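Side-chain contacts in putative lipoprotein (Bacteroides fragilis, PDB 3QNK), which is of unknown function but, as a putative SusD-family lipoprotein of the outer membrane, probably takes part in capturing glycans at the cell surface for uptake: residues D75-Y80 with G127-L132; T290-Y295 with E313-R318; I418-R421 with P425-T428; H502-I505 with V510-Q513. All blocks are in the same frame, centred on the assembly; numbering follows the deposited sequence.

Overall arrangement
The four contacts follow one another along the chain and fall into two clusters on opposite sides of its centre. Contacts 1 and 4, with centres about 12 Å apart, touch directly: W77 packs on E504 and I130 on L511, so the tail of the chain lies against the early helical part. Contacts 2 and 3, with centres about 15 Å apart, meet where R318 NH1 packs on I418. They also share helix 432-446, where E442 forms salt bridges with both R318 and R419. From contact 1 to contact 2 the centres are 41 Å apart. Residues 502-513 thus return to helix 76-93 and the loop after helix 101-126, far from contacts 2 and 3 in this α-α superhelix.

Contact 1: D75-Y80 with G127-L132; sequences DVWEDY and GGVILL. With ACT (acetate ion), chain I.
One tryptophan supplies the whole of one side here: W77 meets V129 and I130 with the benzo end of its indole, and no hydrogen bond crosses between 75-80 and 127-132. Its chi1 of -172° sets CG opposite the backbone N and swings the ring out from the helix until its far carbons reach the loop. CZ3 lies 3.9 Å from V129 CG1, and CZ2 lies 3.9 Å from I130 CD1, so the two aliphatic branches meet the ring on the two carbons that flank CH2. Both methyls approach obliquely. The side chains of W77 and V129 run past each other in opposite senses, whereas I130 lies across the tryptophan at about a right angle, meeting it with the end of its longer branch.

Tyrosines tie the two sides together in place of direct bonds. Y81 and Y126 each make an edge-to-face pair with the indole. The Y81 hydroxyl is hydrogen-bonded to I130 N, and that of Y126 to W77 N. Y126 thus holds the backbone of W77 itself, and Y81 links the indole to the loop at I130. Three residues after W77, Y80 gives its phenol proton to OXT of an acetate, probably from the crystallisation liquor, with OH and OXT 3.0 Å apart and the oxygen lying in the plane of the ring.

Within the helical fold, W77 belongs to the first turn of helix 76-93. The loop that receives it leaves helix 101-126 at G127, and V129 and L131 rest on C152 of helix 149-166.

Contact 2: T290-Y295 with E313-R318; sequences TPATQY and EGREPR
The loop leading into helix 317-322 and the loop that follows helix 278-283 come together in the SusD-family part of the chain, where R315 lays its guanidinium against the methyl group of A292. A292 CB stands over the middle of one face, 3.3 Å above the guanidinium plane, and its nearest atoms there are CZ and NH1, with CB to CZ at 3.4 Å. R315 gets there by bending at chi2 (-57°). No hydrogen bond joins the two segments; the polar end is held from elsewhere, NH1 by I281 O, while F319 makes a cation-pi pair with the group.

Just beyond R315 comes the N-cap of helix 317-322. E316 occupies that position, and its OE1 accepts from R318 N at 3.0 Å, from above the carboxylate plane. The same carboxylate is gripped side-on by the R318 guanidinium: NE reaches the syn lone pair of OE1 at 3.0 Å, and NH2 forms a salt bridge with OE2 at 3.0 Å. E442 and E446 of helix 432-446 add further salt bridges to R318.

On the other loop Q294 folds back, and its NE2 donates to A292 O at 2.9 Å from above the carbonyl plane; D282 O is a second acceptor for that nitrogen.

Contact 3: I418-R421 with P425-T428; sequences IRQR and PDLT
R419 reaches from the last turn of helix 408-420 across to L427 and P425, and its side chain can be followed outward atom by atom. CB points toward 425-428. CD is the first atom to pack closely, 3.6 Å from L427 CG and 3.8 Å from P425 O. The chain then bends at chi3 (99°), which turns the guanidinium so that one face lies under the leucine: NE is 3.9 Å from L427 CG, and CD2 sits 3.8 Å above the plane, over its centre. The two side chains cross at about a right angle. At the tip NH1 donates near the guanidinium plane to P425 O, a hydrogen bond modelled at a very short 2.4 Å and bent to 125°, so its length is doubtful. The other nitrogens are held by carboxylates, NE in a salt bridge with E442 and NH2 in one with E285. These two carboxylates probably stabilise the positive charge of the arginine, although R318 shares E442.

At the surface Q420 crosses D426 at a slant, its amide plane turned 36° from the carboxylate, with Q420 OE1 3.5 Å from D426 OD1 as modelled; these are two acceptors, and no hydrogen bond forms.

The contact closes the turn between helix 408-420 and helix 432-446. N416 OD1 accepts from L427 N and R412 NH1 donates to L427 O, while the leucine side chain touches V415 of the first helix and L438 of the second.

Contact 4: H502-I505 with V510-Q513; sequences HDEI and VLKQ
I505 packs on L511 where the chain turns back after helix 502-507, with I505 CD1 4.2 Å from L511 CG. In I505 both torsions are near -60° (chi1 -65°, chi2 -69°), which folds CD1 round onto the peptide joining K512 to Q513: CD1 is 3.5 Å from Q513 N and 3.5 Å from K512 C. Its CG2 branch lies instead beside L511 O, at 3.9 Å. In L511, chi1 (-155°) and chi2 together place CD2 near the helix backbone, 3.4 Å from E504 O, and 3.9 Å from E504 CG.

Q513 bends at its second torsion, bringing NE2 to 3.7 Å from I505 CG1; the two side chains cross at about a right angle. That amide nitrogen donates to V500 O, so the isoleucine merely packs beside it. E504 likewise bends after CG and carries its carboxylate off to a salt bridge with R507. D503 is hydrogen-bonded to S57 of the second subunit. L511 also packs on I130, and K512 O is hydrogen-bonded to R146 NH1, which ties this C-terminal loop to the earlier helical part.

With no hydrogen bond between 502-505 and 510-513, their fit depends on the shapes of I505 and L511, while R507 and V500 O fix the polar ends of E504 and Q513.

Contact 1: D75-Y80 with G127-L132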
loop_
_atom_site.group_PDB
_atom_site.type_symbol
_atom_site.label_atom_id
_atom_site.label_comp_id
_atom_site.label_asym_id
_atom_site.label_seq_id
_atom_site.Cartn_x
_atom_site.Cartn_y
_atom_site.Cartn_z
ATOM N N ASP B 75 0.017 -7.157 -4.438
ATOM C CA ASP B 75 0.229 -6.794 -3.030
ATOM C C ASP B 75 -0.751 -7.485 -2.111
ATOM O O ASP B 75 -1.051 -6.955 -1.025
ATOM C CB ASP B 75 0.141 -5.265 -2.854
ATOM C CG ASP B 75 1.171 -4.486 -3.662
ATOM O OD1 ASP B 75 2.385 -4.647 -3.394
ATOM O OD2 ASP B 75 0.764 -3.674 -4.519
ATOM N N VAL B 76 -1.251 -8.680 -2.530
ATOM C CA VAL B 76 -2.261 -9.401 -1.754
ATOM C C VAL B 76 -1.695 -9.849 -0.380
ATOM O O VAL B 76 -2.368 -9.636 0.621
ATOM C CB VAL B 76 -2.950 -10.528 -2.548
ATOM C CG1 VAL B 76 -3.784 -11.452 -1.631
ATOM C CG2 VAL B 76 -3.860 -9.914 -3.608
ATOM N N TRP B 77 -0.466 -10.387 -0.329
ATOM C CA TRP B 77 0.154 -10.802 0.928
ATOM C C TRP B 77 0.233 -9.612 1.931
ATOM O O TRP B 77 -0.271 -9.728 3.053
ATOM C CB TRP B 77 1.547 -11.400 0.661
ATOM C CG TRP B 77 2.182 -12.038 1.866
ATOM C CD1 TRP B 77 2.789 -11.401 2.905
ATOM C CD2 TRP B 77 2.319 -13.446 2.121
ATOM N NE1 TRP B 77 3.316 -12.322 3.782
ATOM C CE2 TRP B 77 3.031 -13.584 3.337
ATOM C CE3 TRP B 77 1.892 -14.609 1.450
ATOM C CZ2 TRP B 77 3.309 -14.833 3.911
ATOM C CZ3 TRP B 77 2.166 -15.845 2.018
ATOM C CH2 TRP B 77 2.869 -15.950 3.234
ATOM N N GLU B 78 0.793 -8.474 1.505
ATOM C CA GLU B 78 0.934 -7.244 2.280
ATOM C C GLU B 78 -0.417 -6.695 2.796
ATOM O O GLU B 78 -0.584 -6.468 4.009
ATOM C CB GLU B 78 1.600 -6.179 1.402
ATOM C CG GLU B 78 2.052 -4.927 2.141
ATOM C CD GLU B 78 2.620 -3.815 1.283
ATOM O OE1 GLU B 78 3.082 -4.094 0.151
ATOM O OE2 GLU B 78 2.635 -2.660 1.767
ATOM N N ASP B 79 -1.367 -6.494 1.866
ATOM C CA ASP B 79 -2.656 -5.896 2.132
ATOM C C ASP B 79 -3.625 -6.755 2.939
ATOM O O ASP B 79 -4.347 -6.232 3.798
ATOM C CB ASP B 79 -3.321 -5.514 0.796
ATOM C CG ASP B 79 -2.639 -4.419 -0.022
ATOM O OD1 ASP B 79 -1.778 -3.698 0.538
ATOM O OD2 ASP B 79 -2.978 -4.273 -1.219
ATOM N N TYR B 80 -3.701 -8.026 2.631
ATOM C CA TYR B 80 -4.690 -8.903 3.212
ATOM C C TYR B 80 -4.379 -9.297 4.659
ATOM O O TYR B 80 -5.314 -9.561 5.409
ATOM C CB TYR B 80 -4.919 -10.106 2.292
ATOM C CG TYR B 80 -5.904 -9.748 1.202
ATOM C CD1 TYR B 80 -5.564 -8.845 0.197
ATOM C CD2 TYR B 80 -7.223 -10.171 1.267
ATOM C CE1 TYR B 80 -6.492 -8.444 -0.763
ATOM C CE2 TYR B 80 -8.165 -9.753 0.331
ATOM C CZ TYR B 80 -7.792 -8.904 -0.694
ATOM O OH TYR B 80 -8.726 -8.514 -1.626
ATOM N N GLY B 127 -1.136 -20.409 -1.849
ATOM C CA GLY B 127 -1.313 -21.755 -1.323
ATOM C C GLY B 127 -1.310 -21.645 0.175
ATOM O O GLY B 127 -2.072 -20.843 0.729
ATOM N N GLY B 128 -0.422 -22.364 0.838
ATOM C CA GLY B 128 -0.310 -22.226 2.284
ATOM C C GLY B 128 0.186 -20.843 2.676
ATOM O O GLY B 128 1.053 -20.274 2.006
ATOM N N VAL B 129 -0.398 -20.256 3.719
ATOM C CA VAL B 129 -0.021 -18.923 4.236
ATOM C C VAL B 129 0.211 -19.008 5.778
ATOM O O VAL B 129 0.038 -20.073 6.373
ATOM C CB VAL B 129 -1.092 -17.834 3.890
ATOM C CG1 VAL B 129 -1.250 -17.646 2.391
ATOM C CG2 VAL B 129 -2.438 -18.132 4.560
ATOM N N ILE B 130 0.557 -17.881 6.420
ATOM C CA ILE B 130 0.702 -17.820 7.875
ATOM C C ILE B 130 -0.697 -17.685 8.456
ATOM O O ILE B 130 -1.380 -16.691 8.180
ATOM C CB ILE B 130 1.630 -16.659 8.340
ATOM C CG1 ILE B 130 3.061 -16.801 7.784
ATOM C CG2 ILE B 130 1.597 -16.554 9.874
ATOM C CD1 ILE B 130 3.764 -15.566 7.731
ATOM N N LEU B 131 -1.133 -18.676 9.248
ATOM C CA LEU B 131 -2.463 -18.613 9.852
ATOM C C LEU B 131 -2.386 -17.880 11.182
ATOM O O LEU B 131 -1.649 -18.287 12.079
ATOM C CB LEU B 131 -3.098 -20.003 10.014
ATOM C CG LEU B 131 -3.420 -20.744 8.717
ATOM C CD1 LEU B 131 -3.868 -22.166 9.011
ATOM C CD2 LEU B 131 -4.451 -20.003 7.900
ATOM N N LEU B 132 -3.109 -16.758 11.277
ATOM C CA LEU B 132 -3.186 -15.912 12.461
ATOM C C LEU B 132 -4.637 -15.751 12.904
ATOM O O LEU B 132 -5.489 -15.340 12.113
ATOM C CB LEU B 132 -2.561 -14.532 12.194
ATOM C CG LEU B 132 -1.101 -14.495 11.805
ATOM C CD1 LEU B 132 -0.669 -13.108 11.557
ATOM C CD2 LEU B 132 -0.228 -15.070 12.889
HETATM C C ACT I . -12.278 -10.202 -2.458
HETATM O O ACT I . -12.860 -9.693 -3.462
HETATM O OXT ACT I . -11.604 -9.464 -1.553
HETATM C CH3 ACT I . -12.521 -11.716 -2.438
#

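Contact 2: T290-Y295 with E313-R318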
loop_
_atom_site.group_PDB
_atom_site.type_symbol
_atom_site.label_atom_id
_atom_site.label_comp_id
_atom_site.label_asym_id
_atom_site.label_seq_id
_atom_site.Cartn_x
_atom_site.Cartn_y
_atom_site.Cartn_z
ATOM N N THR B 290 -25.082 -25.854 -30.988
ATOM C CA THR B 290 -24.186 -26.310 -32.048
ATOM C C THR B 290 -22.885 -25.520 -31.904
ATOM O O THR B 290 -22.947 -24.380 -31.453
ATOM C CB THR B 290 -24.933 -26.085 -33.371
ATOM O OG1 THR B 290 -25.660 -27.275 -33.644
ATOM C CG2 THR B 290 -24.053 -25.661 -34.560
ATOM N N PRO B 291 -21.694 -26.049 -32.268
ATOM C CA PRO B 291 -20.494 -25.207 -32.200
ATOM C C PRO B 291 -20.477 -24.210 -33.359
ATOM O O PRO B 291 -20.994 -24.478 -34.459
ATOM C CB PRO B 291 -19.337 -26.196 -32.290
ATOM C CG PRO B 291 -19.940 -27.528 -32.434
ATOM C CD PRO B 291 -21.364 -27.368 -32.831
ATOM N N ALA B 292 -19.924 -23.033 -33.082
ATOM C CA ALA B 292 -19.756 -21.945 -34.037
ATOM C C ALA B 292 -18.541 -22.247 -34.941
ATOM O O ALA B 292 -17.718 -23.141 -34.621
ATOM C CB ALA B 292 -19.542 -20.645 -33.264
ATOM N N THR B 293 -18.387 -21.489 -36.055
ATOM C CA THR B 293 -17.163 -21.628 -36.848
ATOM C C THR B 293 -15.989 -21.160 -35.947
ATOM O O THR B 293 -16.136 -20.191 -35.172
ATOM C CB THR B 293 -17.277 -20.858 -38.170
ATOM O OG1 THR B 293 -18.341 -21.416 -38.933
ATOM C CG2 THR B 293 -16.008 -20.937 -39.013
ATOM N N GLN B 294 -14.866 -21.900 -35.987
ATOM C CA GLN B 294 -13.677 -21.570 -35.187
ATOM C C GLN B 294 -12.752 -20.748 -36.044
ATOM O O GLN B 294 -12.451 -21.153 -37.172
ATOM C CB GLN B 294 -12.972 -22.836 -34.667
ATOM C CG GLN B 294 -13.846 -23.846 -33.928
ATOM C CD GLN B 294 -14.376 -23.320 -32.642
ATOM O OE1 GLN B 294 -13.706 -23.353 -31.619
ATOM N NE2 GLN B 294 -15.602 -22.826 -32.666
ATOM N N TYR B 295 -12.290 -19.591 -35.527
ATOM C CA TYR B 295 -11.429 -18.707 -36.317
ATOM C C TYR B 295 -10.017 -18.583 -35.794
ATOM O O TYR B 295 -9.172 -18.135 -36.551
ATOM C CB TYR B 295 -12.052 -17.316 -36.405
ATOM C CG TYR B 295 -13.342 -17.305 -37.190
ATOM C CD1 TYR B 295 -14.558 -17.573 -36.574
ATOM C CD2 TYR B 295 -13.349 -17.014 -38.556
ATOM C CE1 TYR B 295 -15.752 -17.571 -37.295
ATOM C CE2 TYR B 295 -14.535 -16.993 -39.281
ATOM C CZ TYR B 295 -15.732 -17.284 -38.649
ATOM O OH TYR B 295 -16.905 -17.274 -39.359
ATOM N N GLU B 313 -23.343 -13.655 -35.840
ATOM C CA GLU B 313 -24.734 -14.026 -36.051
ATOM C C GLU B 313 -25.058 -15.383 -35.399
ATOM O O GLU B 313 -24.222 -16.280 -35.352
ATOM C CB GLU B 313 -25.008 -14.095 -37.576
ATOM C CG GLU B 313 -25.260 -12.754 -38.271
ATOM C CD GLU B 313 -24.945 -12.645 -39.759
ATOM O OE1 GLU B 313 -24.984 -13.685 -40.458
ATOM O OE2 GLU B 313 -24.673 -11.511 -40.229
ATOM N N GLY B 314 -26.277 -15.506 -34.916
ATOM C CA GLY B 314 -26.888 -16.728 -34.387
ATOM C C GLY B 314 -26.351 -17.368 -33.130
ATOM O O GLY B 314 -26.672 -18.534 -32.853
ATOM N N ARG B 315 -25.586 -16.600 -32.339
ATOM C CA ARG B 315 -24.969 -17.082 -31.100
ATOM C C ARG B 315 -25.962 -17.176 -29.956
ATOM O O ARG B 315 -27.055 -16.600 -30.029
ATOM C CB ARG B 315 -23.819 -16.148 -30.696
ATOM C CG ARG B 315 -22.632 -16.114 -31.647
ATOM C CD ARG B 315 -21.958 -17.452 -31.920
ATOM N NE ARG B 315 -20.862 -17.210 -32.844
ATOM C CZ ARG B 315 -19.581 -17.323 -32.527
ATOM N NH1 ARG B 315 -19.222 -17.821 -31.350
ATOM N NH2 ARG B 315 -18.642 -16.993 -33.409
ATOM N N GLU B 316 -25.593 -17.920 -28.899
ATOM C CA GLU B 316 -26.430 -18.060 -27.698
ATOM C C GLU B 316 -26.438 -16.709 -26.889
ATOM O O GLU B 316 -25.486 -15.933 -27.029
ATOM C CB GLU B 316 -25.944 -19.236 -26.847
ATOM C CG GLU B 316 -24.533 -19.068 -26.311
ATOM C CD GLU B 316 -24.407 -19.020 -24.798
ATOM O OE1 GLU B 316 -25.289 -18.434 -24.122
ATOM O OE2 GLU B 316 -23.397 -19.559 -24.291
ATOM N N PRO B 317 -27.491 -16.386 -26.076
ATOM C CA PRO B 317 -27.562 -15.056 -25.427
ATOM C C PRO B 317 -26.312 -14.559 -24.681
ATOM O O PRO B 317 -26.052 -13.355 -24.725
ATOM C CB PRO B 317 -28.735 -15.215 -24.455
ATOM C CG PRO B 317 -29.647 -16.165 -25.133
ATOM C CD PRO B 317 -28.735 -17.156 -25.814
ATOM N N ARG B 318 -25.530 -15.452 -24.019
ATOM C CA ARG B 318 -24.352 -15.044 -23.225
ATOM C C ARG B 318 -23.276 -14.435 -24.103
ATOM O O ARG B 318 -22.459 -13.660 -23.604
ATOM C CB ARG B 318 -23.783 -16.197 -22.394
ATOM C CG ARG B 318 -24.715 -16.667 -21.279
ATOM C CD ARG B 318 -24.220 -17.902 -20.558
ATOM N NE ARG B 318 -24.118 -19.062 -21.440
ATOM C CZ ARG B 318 -23.827 -20.293 -21.034
ATOM N NH1 ARG B 318 -23.625 -20.545 -19.755
ATOM N NH2 ARG B 318 -23.743 -21.281 -21.905
#

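Contact 3: I418-R421 with P425-T428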
loop_
_atom_site.group_PDB
_atom_site.type_symbol
_atom_site.label_atom_id
_atom_site.label_comp_id
_atom_site.label_asym_id
_atom_site.label_seq_id
_atom_site.Cartn_x
_atom_site.Cartn_y
_atom_site.Cartn_z
ATOM N N ILE B 418 -28.117 -24.325 -16.032
ATOM C CA ILE B 418 -27.383 -23.159 -16.543
ATOM C C ILE B 418 -27.662 -22.962 -18.055
ATOM O O ILE B 418 -27.863 -21.821 -18.510
ATOM C CB ILE B 418 -25.883 -23.309 -16.207
ATOM C CG1 ILE B 418 -25.651 -23.325 -14.674
ATOM C CG2 ILE B 418 -25.002 -22.269 -16.899
ATOM C CD1 ILE B 418 -26.359 -22.250 -13.856
ATOM N N ARG B 419 -27.712 -24.075 -18.803
ATOM C CA ARG B 419 -28.014 -24.065 -20.233
ATOM C C ARG B 419 -29.492 -23.751 -20.476
ATOM O O ARG B 419 -29.816 -23.001 -21.395
ATOM C CB ARG B 419 -27.667 -25.412 -20.897
ATOM C CG ARG B 419 -26.348 -26.014 -20.498
ATOM C CD ARG B 419 -26.032 -27.111 -21.476
ATOM N NE ARG B 419 -25.096 -26.592 -22.461
ATOM C CZ ARG B 419 -25.272 -26.624 -23.768
ATOM N NH1 ARG B 419 -26.325 -27.225 -24.289
ATOM N NH2 ARG B 419 -24.388 -26.082 -24.562
ATOM N N GLN B 420 -30.385 -24.336 -19.679
ATOM C CA GLN B 420 -31.816 -24.072 -19.818
ATOM C C GLN B 420 -32.112 -22.590 -19.657
ATOM O O GLN B 420 -32.956 -22.077 -20.383
ATOM C CB GLN B 420 -32.665 -24.876 -18.803
ATOM C CG GLN B 420 -32.945 -26.331 -19.202
ATOM C CD GLN B 420 -33.484 -27.183 -18.044
ATOM O OE1 GLN B 420 -32.999 -28.323 -17.770
ATOM N NE2 GLN B 420 -34.527 -26.655 -17.360
ATOM N N ARG B 421 -31.361 -21.882 -18.774
ATOM C CA ARG B 421 -31.714 -20.496 -18.523
ATOM C C ARG B 421 -31.299 -19.539 -19.642
ATOM O O ARG B 421 -31.741 -18.390 -19.603
ATOM C CB ARG B 421 -31.317 -19.989 -17.117
ATOM C CG ARG B 421 -29.984 -19.429 -16.998
ATOM C CD ARG B 421 -29.850 -17.925 -17.028
ATOM N NE ARG B 421 -28.557 -17.703 -16.398
ATOM C CZ ARG B 421 -28.420 -17.128 -15.217
ATOM N NH1 ARG B 421 -29.455 -16.521 -14.644
ATOM N NH2 ARG B 421 -27.239 -17.101 -14.623
ATOM N N PRO B 425 -30.054 -26.243 -25.564
ATOM C CA PRO B 425 -30.558 -27.603 -25.343
ATOM C C PRO B 425 -29.702 -28.373 -24.318
ATOM O O PRO B 425 -28.536 -28.081 -24.124
ATOM C CB PRO B 425 -30.502 -28.224 -26.743
ATOM C CG PRO B 425 -29.460 -27.489 -27.443
ATOM C CD PRO B 425 -29.529 -26.087 -26.935
ATOM N N ASP B 426 -30.303 -29.338 -23.651
ATOM C CA ASP B 426 -29.629 -30.123 -22.629
ATOM C C ASP B 426 -28.479 -30.975 -23.167
ATOM O O ASP B 426 -28.529 -31.498 -24.285
ATOM C CB ASP B 426 -30.648 -31.020 -21.904
ATOM C CG ASP B 426 -31.511 -30.266 -20.894
ATOM O OD1 ASP B 426 -31.326 -29.016 -20.751
ATOM O OD2 ASP B 426 -32.353 -30.916 -20.229
ATOM N N LEU B 427 -27.414 -31.078 -22.365
ATOM C CA LEU B 427 -26.314 -32.000 -22.606
ATOM C C LEU B 427 -26.883 -33.413 -22.351
ATOM O O LEU B 427 -27.701 -33.631 -21.434
ATOM C CB LEU B 427 -25.112 -31.704 -21.706
ATOM C CG LEU B 427 -24.415 -30.348 -21.915
ATOM C CD1 LEU B 427 -23.381 -30.112 -20.871
ATOM C CD2 LEU B 427 -23.770 -30.232 -23.297
ATOM N N THR B 428 -26.475 -34.346 -23.194
ATOM C CA THR B 428 -26.919 -35.731 -23.248
ATOM C C THR B 428 -25.805 -36.702 -22.800
ATOM O O THR B 428 -26.094 -37.856 -22.443
ATOM C CB THR B 428 -27.308 -35.912 -24.706
ATOM O OG1 THR B 428 -28.628 -35.415 -24.854
ATOM C CG2 THR B 428 -27.186 -37.331 -25.214
#

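Contact 4: H502-I505 with V510-Q513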
loop_
_atom_site.group_PDB
_atom_site.type_symbol
_atom_site.label_atom_id
_atom_site.label_comp_id
_atom_site.label_asym_id
_atom_site.label_seq_id
_atom_site.Cartn_x
_atom_site.Cartn_y
_atom_site.Cartn_z
ATOM N N HIS B 502 9.841 -11.561 -2.158
ATOM C CA HIS B 502 11.230 -11.796 -1.740
ATOM C C HIS B 502 11.583 -11.209 -0.390
ATOM O O HIS B 502 12.216 -11.891 0.419
ATOM C CB HIS B 502 12.182 -11.221 -2.780
ATOM C CG HIS B 502 13.634 -11.414 -2.459
ATOM N ND1 HIS B 502 14.254 -12.648 -2.603
ATOM C CD2 HIS B 502 14.543 -10.520 -1.998
ATOM C CE1 HIS B 502 15.517 -12.448 -2.290
ATOM N NE2 HIS B 502 15.734 -11.189 -1.897
ATOM N N ASP B 503 11.210 -9.940 -0.158
ATOM C CA ASP B 503 11.556 -9.236 1.073
ATOM C C ASP B 503 10.929 -9.896 2.280
ATOM O O ASP B 503 11.513 -9.858 3.362
ATOM C CB ASP B 503 11.163 -7.751 0.982
ATOM C CG ASP B 503 12.101 -6.888 0.153
ATOM O OD1 ASP B 503 13.157 -7.413 -0.299
ATOM O OD2 ASP B 503 11.807 -5.679 -0.011
ATOM N N GLU B 504 9.768 -10.540 2.081
ATOM C CA GLU B 504 9.036 -11.255 3.121
ATOM C C GLU B 504 9.800 -12.530 3.527
ATOM O O GLU B 504 9.952 -12.809 4.724
ATOM C CB GLU B 504 7.630 -11.574 2.623
ATOM C CG GLU B 504 6.599 -11.614 3.724
ATOM C CD GLU B 504 6.172 -10.294 4.336
ATOM O OE1 GLU B 504 6.448 -9.232 3.729
ATOM O OE2 GLU B 504 5.520 -10.332 5.407
ATOM N N ILE B 505 10.308 -13.270 2.521
ATOM C CA ILE B 505 11.074 -14.509 2.679
ATOM C C ILE B 505 12.416 -14.260 3.382
ATOM O O ILE B 505 12.808 -15.093 4.189
ATOM C CB ILE B 505 11.327 -15.161 1.287
ATOM C CG1 ILE B 505 10.048 -15.624 0.615
ATOM C CG2 ILE B 505 12.386 -16.279 1.348
ATOM C CD1 ILE B 505 9.360 -16.806 1.252
ATOM N N VAL B 510 12.110 -19.112 8.852
ATOM C CA VAL B 510 11.083 -20.145 8.780
ATOM C C VAL B 510 10.148 -19.985 7.568
ATOM O O VAL B 510 9.499 -20.957 7.165
ATOM C CB VAL B 510 10.292 -20.233 10.103
ATOM C CG1 VAL B 510 11.230 -20.467 11.269
ATOM C CG2 VAL B 510 9.458 -18.986 10.346
ATOM N N LEU B 511 10.086 -18.785 6.994
ATOM C CA LEU B 511 9.231 -18.523 5.843
ATOM C C LEU B 511 9.899 -19.048 4.570
ATOM O O LEU B 511 11.005 -18.623 4.207
ATOM C CB LEU B 511 8.903 -17.029 5.742
ATOM C CG LEU B 511 7.620 -16.678 5.020
ATOM C CD1 LEU B 511 6.426 -17.192 5.750
ATOM C CD2 LEU B 511 7.508 -15.191 4.831
ATOM N N LYS B 512 9.234 -20.037 3.941
ATOM C CA LYS B 512 9.685 -20.743 2.746
ATOM C C LYS B 512 8.920 -20.291 1.495
ATOM O O LYS B 512 7.718 -20.034 1.535
ATOM C CB LYS B 512 9.552 -22.254 2.924
ATOM C CG LYS B 512 10.531 -22.816 3.955
ATOM C CD LYS B 512 10.564 -24.365 3.975
ATOM C CE LYS B 512 9.241 -25.089 4.171
ATOM N NZ LYS B 512 9.444 -26.479 4.674
ATOM N N GLN B 513 9.652 -20.153 0.397
ATOM C CA GLN B 513 9.155 -19.743 -0.903
ATOM C C GLN B 513 8.422 -20.893 -1.564
ATOM O O GLN B 513 8.656 -22.048 -1.223
ATOM C CB GLN B 513 10.353 -19.293 -1.782
ATOM C CG GLN B 513 10.022 -18.733 -3.159
ATOM C CD GLN B 513 9.003 -17.614 -3.111
ATOM O OE1 GLN B 513 7.796 -17.838 -3.192
ATOM N NE2 GLN B 513 9.473 -16.388 -2.953
#